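Local structure of transcriptional regulator AefR (Pseudomonas syringae pv. tomato, 3CDL) at residues M60-W65 and L124-E129; L105-V110 and T173-L178; G111-I114 and E118-Q121. The protein is a TetR-family transcriptional regulator that probably binds cis-regulatory DNA and so controls transcription, probably through a helix-turn-helix motif. One frame throughout, in Å; residues are numbered along the deposited sequence.

Interaction 1 of 3, residues M60-W65 and L124-E129; sequences MLQRLW and LARINE
Arg-126 and Ile-127, just past the end of helix 117-125, lie against Trp-65 and Gln-62 of 60-65. The fold is that of an all-helical TetR regulator. Helix 53-64 follows the predicted helix-turn-helix at residues 31-50, so the contact joins this connecting helix to the C-terminal region. Leu-124 opens the range 124-129 by turning away from this contact to pack on Phe-174 of the second subunit.

Arg-126 and Trp-65 carry the largest shares. Arg-126 CB rests 3.6 Å from Trp-65 CZ2. The chain then bends at chi2 (-97°) and again at chi3, which folds the guanidinium back against the far end of the indole. There Arg-126 NE comes within 3.3 Å of Trp-65 CH2, with the ring and guanidinium planes 38° apart. The amide of Gln-62 reaches the same face of the guanidinium, brought there by a bend in its own chain. Gln-62 OE1 is 2.9 Å from Arg-126 NH1, but the angle is too poor for a hydrogen bond. Gln-62 NE2, at 3.1 Å from the same NH1, is a second donor, so this polar corner is close without being bonded.

The Ile-127 chain runs antiparallel to the Trp-65 side chain and lays CD1 over the indole. The indole is sandwiched: Leu-61 O lies over the centre of one face, while Arg-126 O and the Ile-127 methyl lie over the opposite face. Trp-123 adds an edge-to-face ring contact with Trp-65. The apolar touch of Ile-127 is a CH-pi contact, with CD1 3.6 Å from the centroid of the Trp-65 five-membered ring and 15° off its normal.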
HETATM    1  N   MSE B  60     -16.018  -8.780   6.292  1.00 50.67           N
HETATM    2  CA  MSE B  60     -14.689  -8.872   5.703  1.00 53.25           C
HETATM    3  C   MSE B  60     -13.748  -7.754   6.150  1.00 53.13           C
HETATM    4  O   MSE B  60     -12.570  -7.994   6.405  1.00 53.42           O
HETATM    5  CB  MSE B  60     -14.808  -8.838   4.191  1.00 53.06           C
HETATM    6  CG  MSE B  60     -14.908 -10.192   3.564  1.00 54.74           C
HETATM    7 SE   MSE B  60     -15.452 -10.090   1.708  1.00 58.05          SE
HETATM    8  CE  MSE B  60     -14.434  -8.580   1.043  1.00 56.96           C
ATOM      9  N   LEU B  61     -14.271  -6.532   6.223  1.00 53.49           N
ATOM     10  CA  LEU B  61     -13.508  -5.390   6.702  1.00 53.87           C
ATOM     11  C   LEU B  61     -13.052  -5.622   8.147  1.00 54.32           C
ATOM     12  O   LEU B  61     -11.847  -5.643   8.419  1.00 54.11           O
ATOM     13  CB  LEU B  61     -14.348  -4.117   6.577  1.00 53.77           C
ATOM     14  CG  LEU B  61     -13.671  -2.774   6.326  1.00 54.35           C
ATOM     15  CD1 LEU B  61     -12.833  -2.797   5.044  1.00 54.39           C
ATOM     16  CD2 LEU B  61     -14.714  -1.654   6.276  1.00 53.93           C
ATOM     17  N   GLN B  62     -14.013  -5.823   9.056  1.00 54.91           N
ATOM     18  CA  GLN B  62     -13.728  -6.123  10.467  1.00 55.70           C
ATOM     19  C   GLN B  62     -12.572  -7.104  10.596  1.00 55.84           C
ATOM     20  O   GLN B  62     -11.668  -6.898  11.394  1.00 55.88           O
ATOM     21  CB  GLN B  62     -14.957  -6.700  11.193  1.00 55.82           C
ATOM     22  CG  GLN B  62     -16.282  -5.911  11.072  1.00 57.35           C
ATOM     23  CD  GLN B  62     -16.278  -4.549  11.772  1.00 59.49           C
ATOM     24  OE1 GLN B  62     -16.874  -4.386  12.844  1.00 59.83           O
ATOM     25  NE2 GLN B  62     -15.618  -3.563  11.160  1.00 60.16           N
ATOM     26  N   ARG B  63     -12.614  -8.158   9.781  1.00 56.32           N
ATOM     27  CA  ARG B  63     -11.625  -9.237   9.773  1.00 56.66           C
ATOM     28  C   ARG B  63     -10.247  -8.806   9.325  1.00 57.22           C
ATOM     29  O   ARG B  63      -9.249  -9.438   9.675  1.00 57.06           O
ATOM     30  CB  ARG B  63     -12.073 -10.342   8.828  1.00 56.39           C
ATOM     31  CG  ARG B  63     -13.070 -11.287   9.384  1.00 55.68           C
ATOM     32  CD  ARG B  63     -13.237 -12.440   8.425  1.00 55.66           C
ATOM     33  NE  ARG B  63     -14.431 -13.226   8.723  1.00 54.99           N
ATOM     34  CZ  ARG B  63     -14.560 -14.519   8.453  1.00 54.31           C
ATOM     35  NH1 ARG B  63     -13.562 -15.182   7.888  1.00 54.41           N
ATOM     36  NH2 ARG B  63     -15.683 -15.148   8.759  1.00 53.66           N
ATOM     37  N   LEU B  64     -10.198  -7.743   8.531  1.00 58.44           N
ATOM     38  CA  LEU B  64      -8.970  -7.350   7.869  1.00 59.63           C
ATOM     39  C   LEU B  64      -8.001  -6.671   8.816  1.00 60.83           C
ATOM     40  O   LEU B  64      -7.125  -7.324   9.371  1.00 61.07           O
ATOM     41  CB  LEU B  64      -9.253  -6.472   6.652  1.00 59.34           C
ATOM     42  CG  LEU B  64      -8.017  -6.275   5.783  1.00 59.38           C
ATOM     43  CD1 LEU B  64      -7.416  -7.621   5.424  1.00 59.85           C
ATOM     44  CD2 LEU B  64      -8.352  -5.494   4.550  1.00 59.39           C
ATOM     45  N   TRP B  65      -8.159  -5.366   9.008  1.00 62.28           N
ATOM     46  CA  TRP B  65      -7.260  -4.627   9.883  1.00 63.62           C
ATOM     47  C   TRP B  65      -7.445  -5.003  11.363  1.00 64.32           C
ATOM     48  O   TRP B  65      -6.795  -4.430  12.244  1.00 64.48           O
ATOM     49  CB  TRP B  65      -7.348  -3.108   9.636  1.00 63.92           C
ATOM     50  CG  TRP B  65      -8.731  -2.592   9.298  1.00 64.09           C
ATOM     51  CD1 TRP B  65      -9.117  -1.990   8.136  1.00 64.04           C
ATOM     52  CD2 TRP B  65      -9.895  -2.628  10.137  1.00 64.19           C
ATOM     53  NE1 TRP B  65     -10.447  -1.649   8.194  1.00 64.19           N
ATOM     54  CE2 TRP B  65     -10.951  -2.030   9.411  1.00 64.03           C
ATOM     55  CE3 TRP B  65     -10.150  -3.111  11.434  1.00 64.50           C
ATOM     56  CZ2 TRP B  65     -12.244  -1.903   9.933  1.00 64.21           C
ATOM     57  CZ3 TRP B  65     -11.435  -2.984  11.955  1.00 64.38           C
ATOM     58  CH2 TRP B  65     -12.467  -2.386  11.201  1.00 64.39           C
ATOM     59  N   LEU B 124     -12.653   4.280   5.960  1.00 69.81           N
ATOM     60  CA  LEU B 124     -12.030   5.386   6.649  1.00 71.12           C
ATOM     61  C   LEU B 124     -12.782   5.882   7.877  1.00 72.20           C
ATOM     62  O   LEU B 124     -12.186   6.524   8.729  1.00 72.48           O
ATOM     63  CB  LEU B 124     -11.689   6.522   5.662  1.00 71.31           C
ATOM     64  CG  LEU B 124     -12.642   7.599   5.131  1.00 71.54           C
ATOM     65  CD1 LEU B 124     -12.316   8.938   5.779  1.00 70.88           C
ATOM     66  CD2 LEU B 124     -12.501   7.724   3.613  1.00 71.14           C
ATOM     67  N   ALA B 125     -14.074   5.575   7.988  1.00 73.45           N
ATOM     68  CA  ALA B 125     -14.805   5.825   9.235  1.00 74.60           C
ATOM     69  C   ALA B 125     -14.490   4.732  10.261  1.00 75.52           C
ATOM     70  O   ALA B 125     -14.513   4.969  11.470  1.00 75.53           O
ATOM     71  CB  ALA B 125     -16.315   5.936   8.984  1.00 74.39           C
ATOM     72  N   ARG B 126     -14.167   3.543   9.754  1.00 76.82           N
ATOM     73  CA  ARG B 126     -13.841   2.380  10.580  1.00 78.22           C
ATOM     74  C   ARG B 126     -12.356   2.299  10.945  1.00 78.66           C
ATOM     75  O   ARG B 126     -11.948   1.447  11.742  1.00 78.76           O
ATOM     76  CB  ARG B 126     -14.306   1.084   9.893  1.00 78.40           C
ATOM     77  CG  ARG B 126     -15.783   0.712  10.166  1.00 80.62           C
ATOM     78  CD  ARG B 126     -15.971  -0.328  11.315  1.00 84.23           C
ATOM     79  NE  ARG B 126     -14.857  -0.367  12.278  1.00 86.78           N
ATOM     80  CZ  ARG B 126     -14.825  -1.084  13.402  1.00 87.14           C
ATOM     81  NH1 ARG B 126     -15.857  -1.842  13.759  1.00 87.77           N
ATOM     82  NH2 ARG B 126     -13.747  -1.038  14.178  1.00 87.18           N
ATOM     83  N   ILE B 127     -11.553   3.181  10.358  1.00 79.53           N
ATOM     84  CA  ILE B 127     -10.130   3.262  10.688  1.00 80.40           C
ATOM     85  C   ILE B 127      -9.884   4.514  11.541  1.00 80.93           C
ATOM     86  O   ILE B 127      -8.784   5.076  11.581  1.00 81.06           O
ATOM     87  CB  ILE B 127      -9.200   3.128   9.416  1.00 80.37           C
ATOM     88  CG1 ILE B 127      -7.901   2.387   9.766  1.00 81.22           C
ATOM     89  CG2 ILE B 127      -8.932   4.470   8.725  1.00 79.51           C
ATOM     90  CD1 ILE B 127      -8.074   0.870  10.024  1.00 81.19           C
ATOM     91  N   ASN B 128     -10.937   4.919  12.242  1.00 81.67           N
ATOM     92  CA  ASN B 128     -10.876   6.024  13.187  1.00 82.40           C
ATOM     93  C   ASN B 128     -11.359   5.613  14.582  1.00 82.64           C
ATOM     94  O   ASN B 128     -11.869   6.439  15.344  1.00 82.82           O
ATOM     95  CB  ASN B 128     -11.658   7.231  12.647  1.00 82.48           C
ATOM     96  CG  ASN B 128     -11.000   7.857  11.410  1.00 82.99           C
ATOM     97  OD1 ASN B 128      -9.788   7.724  11.185  1.00 82.28           O
ATOM     98  ND2 ASN B 128     -11.805   8.554  10.607  1.00 83.45           N
ATOM     99  N   GLU B 129     -11.182   4.331  14.903  1.00 82.80           N
ATOM    100  CA  GLU B 129     -11.562   3.773  16.202  1.00 82.93           C
ATOM    101  C   GLU B 129     -10.518   2.763  16.700  1.00 82.94           C
ATOM    102  O   GLU B 129      -9.312   2.916  16.440  1.00 82.55           O
ATOM    103  CB  GLU B 129     -12.946   3.112  16.124  1.00 82.88           C
ATOM    104  CG  GLU B 129     -14.108   4.076  15.862  1.00 83.28           C
ATOM    105  CD  GLU B 129     -14.631   4.785  17.130  1.00 84.26           C
ATOM    106  OE1 GLU B 129     -15.841   5.109  17.170  1.00 83.52           O
ATOM    107  OE2 GLU B 129     -13.849   5.023  18.082  1.00 84.29           O
TER

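Interaction 2 of 3, residues L105-V110 and T173-L178; sequences LARVVV and TFNAAL
Arg-107, on helix 100-114, meets Asn-175 where the chain leaves helix 169-174, and this pair makes up the close part of the contact. The guanidinium and the amide are almost parallel, 8° apart, with Asn-175 ND2 over one face of the guanidinium, 3.0 Å from Arg-107 NH1. Asn-175 OD1 lies 3.5 Å from Arg-107 CD, so the amide spans the outer half of the arginine chain, which it crosses at about a right angle. Asn-175, with positive phi (41°), is the first residue to leave helical geometry.

The rest is loose. Thr-173 CG2 stays 6.0 Å from Val-110 CG1, and 176-178 runs off as an extended, largely exposed strip. Thr-173 and Phe-174 turn away to the second subunit: Thr-173 O accepts a hydrogen bond from OG1 of Thr-113 of that subunit, placing this contact beside the dimer interface of the C-terminal region.

No hydrogen bond spans the two segments: ND2 and NH1 are both donors, and OD1 approaches NH1 at a poor angle. The charge of Arg-107 is answered instead by Asp-104 in a salt bridge through NH2, so the asparagine amide probably serves as a flat neighbour rather than a bonded partner.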
ATOM      1  N   LEU B 105      -8.133 -12.135   1.449  1.00 47.47           N
ATOM      2  CA  LEU B 105      -9.156 -11.234   1.932  1.00 47.10           C
ATOM      3  C   LEU B 105      -8.714  -9.786   1.708  1.00 47.26           C
ATOM      4  O   LEU B 105      -9.461  -8.973   1.159  1.00 47.62           O
ATOM      5  CB  LEU B 105      -9.402 -11.495   3.417  1.00 47.29           C
ATOM      6  CG  LEU B 105     -10.039 -10.399   4.281  1.00 46.82           C
ATOM      7  CD1 LEU B 105     -11.501 -10.643   4.393  1.00 46.21           C
ATOM      8  CD2 LEU B 105      -9.434 -10.422   5.641  1.00 46.84           C
ATOM      9  N   ALA B 106      -7.492  -9.482   2.139  1.00 47.00           N
ATOM     10  CA  ALA B 106      -6.905  -8.180   1.965  1.00 46.54           C
ATOM     11  C   ALA B 106      -7.026  -7.719   0.514  1.00 46.90           C
ATOM     12  O   ALA B 106      -7.459  -6.589   0.252  1.00 45.91           O
ATOM     13  CB  ALA B 106      -5.466  -8.220   2.385  1.00 46.48           C
ATOM     14  N   ARG B 107      -6.646  -8.600  -0.414  1.00 46.86           N
ATOM     15  CA  ARG B 107      -6.723  -8.297  -1.839  1.00 47.63           C
ATOM     16  C   ARG B 107      -8.146  -7.935  -2.275  1.00 47.35           C
ATOM     17  O   ARG B 107      -8.390  -6.849  -2.816  1.00 46.81           O
ATOM     18  CB  ARG B 107      -6.228  -9.472  -2.662  1.00 47.70           C
ATOM     19  CG  ARG B 107      -4.851  -9.292  -3.227  1.00 51.13           C
ATOM     20  CD  ARG B 107      -4.408 -10.531  -4.000  1.00 56.93           C
ATOM     21  NE  ARG B 107      -4.309 -11.708  -3.121  1.00 60.34           N
ATOM     22  CZ  ARG B 107      -3.159 -12.252  -2.721  1.00 63.03           C
ATOM     23  NH1 ARG B 107      -2.002 -11.746  -3.135  1.00 63.82           N
ATOM     24  NH2 ARG B 107      -3.158 -13.316  -1.918  1.00 63.51           N
ATOM     25  N   VAL B 108      -9.098  -8.833  -2.030  1.00 47.06           N
ATOM     26  CA  VAL B 108     -10.474  -8.502  -2.392  1.00 47.07           C
ATOM     27  C   VAL B 108     -10.993  -7.230  -1.691  1.00 47.13           C
ATOM     28  O   VAL B 108     -11.720  -6.486  -2.317  1.00 47.62           O
ATOM     29  CB  VAL B 108     -11.495  -9.728  -2.437  1.00 46.64           C
ATOM     30  CG1 VAL B 108     -10.779 -11.029  -2.727  1.00 46.62           C
ATOM     31  CG2 VAL B 108     -12.315  -9.849  -1.200  1.00 46.48           C
ATOM     32  N   VAL B 109     -10.587  -6.955  -0.446  1.00 46.83           N
ATOM     33  CA  VAL B 109     -11.113  -5.769   0.267  1.00 47.23           C
ATOM     34  C   VAL B 109     -10.545  -4.450  -0.269  1.00 47.34           C
ATOM     35  O   VAL B 109     -11.287  -3.503  -0.546  1.00 47.29           O
ATOM     36  CB  VAL B 109     -10.958  -5.854   1.827  1.00 47.31           C
ATOM     37  CG1 VAL B 109     -11.437  -4.585   2.484  1.00 46.60           C
ATOM     38  CG2 VAL B 109     -11.764  -7.002   2.370  1.00 47.03           C
ATOM     39  N   VAL B 110      -9.222  -4.406  -0.400  1.00 47.62           N
ATOM     40  CA  VAL B 110      -8.549  -3.350  -1.123  1.00 47.52           C
ATOM     41  C   VAL B 110      -9.082  -3.207  -2.543  1.00 47.33           C
ATOM     42  O   VAL B 110      -9.349  -2.095  -3.009  1.00 48.00           O
ATOM     43  CB  VAL B 110      -7.029  -3.584  -1.159  1.00 48.10           C
ATOM     44  CG1 VAL B 110      -6.336  -2.465  -1.971  1.00 47.52           C
ATOM     45  CG2 VAL B 110      -6.489  -3.649   0.261  1.00 47.13           C
ATOM     46  N   THR B 173      -0.585  -6.196  -3.917  1.00 51.89           N
ATOM     47  CA  THR B 173      -0.647  -5.413  -5.154  1.00 53.69           C
ATOM     48  C   THR B 173      -0.076  -6.154  -6.355  1.00 54.21           C
ATOM     49  O   THR B 173      -0.579  -6.014  -7.462  1.00 54.13           O
ATOM     50  CB  THR B 173      -0.027  -3.985  -4.995  1.00 53.45           C
ATOM     51  OG1 THR B 173       1.360  -4.102  -4.662  1.00 56.10           O
ATOM     52  CG2 THR B 173      -0.690  -3.250  -3.865  1.00 53.30           C
ATOM     53  N   PHE B 174       0.958  -6.953  -6.137  1.00 55.69           N
ATOM     54  CA  PHE B 174       1.662  -7.601  -7.253  1.00 56.74           C
ATOM     55  C   PHE B 174       1.593  -9.117  -7.202  1.00 56.52           C
ATOM     56  O   PHE B 174       2.247  -9.794  -7.992  1.00 56.97           O
ATOM     57  CB  PHE B 174       3.139  -7.156  -7.282  1.00 57.44           C
ATOM     58  CG  PHE B 174       3.333  -5.688  -7.576  1.00 59.65           C
ATOM     59  CD1 PHE B 174       2.972  -5.153  -8.821  1.00 60.89           C
ATOM     60  CD2 PHE B 174       3.892  -4.834  -6.616  1.00 62.02           C
ATOM     61  CE1 PHE B 174       3.149  -3.789  -9.099  1.00 60.06           C
ATOM     62  CE2 PHE B 174       4.065  -3.462  -6.890  1.00 61.46           C
ATOM     63  CZ  PHE B 174       3.691  -2.949  -8.136  1.00 59.33           C
ATOM     64  N   ASN B 175       0.793  -9.652  -6.285  1.00 56.97           N
ATOM     65  CA  ASN B 175       0.878 -11.075  -5.905  1.00 56.81           C
ATOM     66  C   ASN B 175       2.320 -11.528  -5.803  1.00 56.18           C
ATOM     67  O   ASN B 175       2.763 -12.415  -6.533  1.00 56.24           O
ATOM     68  CB  ASN B 175       0.074 -11.977  -6.842  1.00 57.53           C
ATOM     69  CG  ASN B 175      -1.265 -12.397  -6.245  1.00 58.91           C
ATOM     70  OD1 ASN B 175      -2.300 -11.774  -6.506  1.00 59.63           O
ATOM     71  ND2 ASN B 175      -1.247 -13.452  -5.432  1.00 60.26           N
ATOM     72  N   ALA B 176       3.063 -10.872  -4.915  1.00 55.75           N
ATOM     73  CA  ALA B 176       4.411 -11.308  -4.578  1.00 55.07           C
ATOM     74  C   ALA B 176       4.336 -12.528  -3.672  1.00 54.55           C
ATOM     75  O   ALA B 176       3.328 -12.773  -3.012  1.00 54.73           O
ATOM     76  CB  ALA B 176       5.173 -10.194  -3.925  1.00 54.97           C
ATOM     77  N   ALA B 177       5.397 -13.321  -3.669  1.00 54.52           N
ATOM     78  CA  ALA B 177       5.475 -14.506  -2.821  1.00 53.64           C
ATOM     79  C   ALA B 177       5.421 -14.098  -1.338  1.00 53.38           C
ATOM     80  O   ALA B 177       5.666 -12.932  -0.988  1.00 53.53           O
ATOM     81  CB  ALA B 177       6.749 -15.271  -3.128  1.00 53.32           C
ATOM     82  N   LEU B 178       5.072 -15.042  -0.472  1.00 52.58           N
ATOM     83  CA  LEU B 178       5.241 -14.841   0.960  1.00 52.35           C
ATOM     84  C   LEU B 178       6.739 -14.626   1.238  1.00 52.26           C
ATOM     85  O   LEU B 178       7.585 -15.038   0.437  1.00 52.54           O
ATOM     86  CB  LEU B 178       4.692 -16.045   1.731  1.00 52.19           C
ATOM     87  CG  LEU B 178       3.186 -16.060   2.086  1.00 53.04           C
ATOM     88  CD1 LEU B 178       2.401 -14.911   1.432  1.00 52.11           C
ATOM     89  CD2 LEU B 178       2.501 -17.415   1.827  1.00 48.99           C
TER

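Interaction 3 of 3, residues G111-I114 and E118-Q121; sequences GATI and ERAQ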
ATOM      1  N   GLY B 111      -9.236  -4.330  -3.233  1.00 47.14           N
ATOM      2  CA  GLY B 111      -9.795  -4.308  -4.577  1.00 46.23           C
ATOM      3  C   GLY B 111     -11.200  -3.737  -4.605  1.00 45.36           C
ATOM      4  O   GLY B 111     -11.598  -3.064  -5.563  1.00 45.68           O
ATOM      5  N   ALA B 112     -11.957  -4.003  -3.551  1.00 44.21           N
ATOM      6  CA  ALA B 112     -13.318  -3.522  -3.507  1.00 43.92           C
ATOM      7  C   ALA B 112     -13.385  -2.058  -3.082  1.00 43.67           C
ATOM      8  O   ALA B 112     -14.358  -1.387  -3.367  1.00 43.55           O
ATOM      9  CB  ALA B 112     -14.206  -4.424  -2.605  1.00 43.47           C
ATOM     10  N   THR B 113     -12.374  -1.540  -2.394  1.00 43.96           N
ATOM     11  CA  THR B 113     -12.503  -0.133  -1.976  1.00 44.78           C
ATOM     12  C   THR B 113     -11.794   0.859  -2.878  1.00 44.17           C
ATOM     13  O   THR B 113     -12.213   2.006  -2.952  1.00 44.30           O
ATOM     14  CB  THR B 113     -12.198   0.139  -0.441  1.00 44.18           C
ATOM     15  OG1 THR B 113     -10.833   0.511  -0.256  1.00 47.64           O
ATOM     16  CG2 THR B 113     -12.486  -1.060   0.403  1.00 44.04           C
ATOM     17  N   ILE B 114     -10.747   0.411  -3.568  1.00 44.64           N
ATOM     18  CA  ILE B 114      -9.851   1.315  -4.321  1.00 45.03           C
ATOM     19  C   ILE B 114     -10.579   2.288  -5.259  1.00 45.37           C
ATOM     20  O   ILE B 114     -10.361   3.520  -5.186  1.00 44.90           O
ATOM     21  CB  ILE B 114      -8.677   0.555  -5.036  1.00 45.29           C
ATOM     22  CG1 ILE B 114      -7.682   1.541  -5.679  1.00 45.41           C
ATOM     23  CG2 ILE B 114      -9.193  -0.504  -6.028  1.00 44.99           C
ATOM     24  CD1 ILE B 114      -6.222   1.050  -5.688  1.00 43.78           C
ATOM     25  N   GLU B 118     -17.921   5.158  -1.832  1.00 48.63           N
ATOM     26  CA  GLU B 118     -18.777   4.733  -0.704  1.00 49.54           C
ATOM     27  C   GLU B 118     -18.137   3.682   0.180  1.00 49.61           C
ATOM     28  O   GLU B 118     -18.378   3.624   1.380  1.00 49.73           O
ATOM     29  CB  GLU B 118     -20.086   4.154  -1.246  1.00 49.89           C
ATOM     30  CG  GLU B 118     -20.925   3.321  -0.254  1.00 50.13           C
ATOM     31  CD  GLU B 118     -22.387   3.212  -0.680  1.00 50.48           C
ATOM     32  OE1 GLU B 118     -22.872   2.064  -0.833  1.00 52.28           O
ATOM     33  OE2 GLU B 118     -23.044   4.269  -0.870  1.00 49.41           O
ATOM     34  N   ARG B 119     -17.353   2.823  -0.443  1.00 49.82           N
ATOM     35  CA  ARG B 119     -16.711   1.747   0.245  1.00 50.28           C
ATOM     36  C   ARG B 119     -15.449   2.320   0.911  1.00 51.14           C
ATOM     37  O   ARG B 119     -15.034   1.856   1.982  1.00 51.34           O
ATOM     38  CB  ARG B 119     -16.368   0.681  -0.778  1.00 50.09           C
ATOM     39  CG  ARG B 119     -16.557  -0.752  -0.348  1.00 50.19           C
ATOM     40  CD  ARG B 119     -17.944  -1.348  -0.547  1.00 48.95           C
ATOM     41  NE  ARG B 119     -18.487  -1.293  -1.914  1.00 52.73           N
ATOM     42  CZ  ARG B 119     -17.858  -1.715  -3.009  1.00 50.70           C
ATOM     43  NH1 ARG B 119     -16.634  -2.198  -2.910  1.00 50.60           N
ATOM     44  NH2 ARG B 119     -18.435  -1.625  -4.200  1.00 47.50           N
ATOM     45  N   ALA B 120     -14.850   3.338   0.288  1.00 51.52           N
ATOM     46  CA  ALA B 120     -13.712   4.039   0.883  1.00 52.25           C
ATOM     47  C   ALA B 120     -14.132   4.730   2.174  1.00 52.59           C
ATOM     48  O   ALA B 120     -13.435   4.663   3.163  1.00 52.34           O
ATOM     49  CB  ALA B 120     -13.131   5.035  -0.081  1.00 51.99           C
ATOM     50  N   GLN B 121     -15.294   5.359   2.171  1.00 54.07           N
ATOM     51  CA  GLN B 121     -15.776   6.050   3.361  1.00 55.78           C
ATOM     52  C   GLN B 121     -16.218   5.138   4.514  1.00 57.35           C
ATOM     53  O   GLN B 121     -16.350   5.599   5.640  1.00 57.41           O
ATOM     54  CB  GLN B 121     -16.860   7.067   3.000  1.00 55.46           C
ATOM     55  CG  GLN B 121     -18.250   6.518   2.838  1.00 55.05           C
ATOM     56  CD  GLN B 121     -19.245   7.600   2.432  1.00 55.28           C
ATOM     57  OE1 GLN B 121     -20.409   7.319   2.150  1.00 55.14           O
ATOM     58  NE2 GLN B 121     -18.782   8.837   2.385  1.00 53.84           N
TER
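Helices 100-114 and 117-125 follow each other through a very short connection, and across it the CA atoms of Thr-113 and Arg-119 come within 5.1 Å. This is a tight corner between consecutive helices in the C-terminal region of the TetR fold, and Ser-116 OG takes a hydrogen bond from Arg-119 N within it.

Arg-119 gives the largest share of the contact. Bends at chi2 (87°) and chi3 (56°) curl its chain back over the last turn of helix 100-114, so that the guanidinium arrives at the carbonyl of Ala-112. Arg-119 NH1 is modelled 2.5 Å from Ala-112 O; this distance is too short and the angle too poor for a hydrogen bond, so the detail is doubtful. Ala-112 CB lies 3.3 Å from the same NH1. Beyond this, the guanidinium makes a cation-pi contact with Phe-57 of helix 53-64, whose side chain also touches Ala-112 and Thr-113, tying the corner to helix 53-64.

Thr-113 divides its two branches. Its hydroxyl OG1 is hydrogen-bonded to Thr-173 O of the second subunit. Its CB approaches the backbone of the following helix, 4.2 Å from Ala-120 N, while Ala-120 packs on Phe-174 of the second subunit. The methyl CG2 touches the arginine chain, 4.2 Å from Arg-119 CG.

Interaction 3 is the buried contact, while interactions 1 and 2 lie at the surface. Interaction 1 pairs helix 53-64 with the chain at the end of helix 117-125; interactions 2 and 3 both use helix 100-114, and interaction 3 is nested in the sequence loops of the other two. Interactions 1 and 2 also meet directly, since Met-60, Leu-61 and Leu-64 pack on Leu-105, Val-108 and Val-109. Each contact turns on one arginine, set against an indole and an amide, an amide alone, or Ala-112 and Thr-113, yet none makes a hydrogen bond across its segments. Thr-173 of interaction 2 and Thr-113 of interaction 3 are hydrogen-bonded to each other across the two subunits.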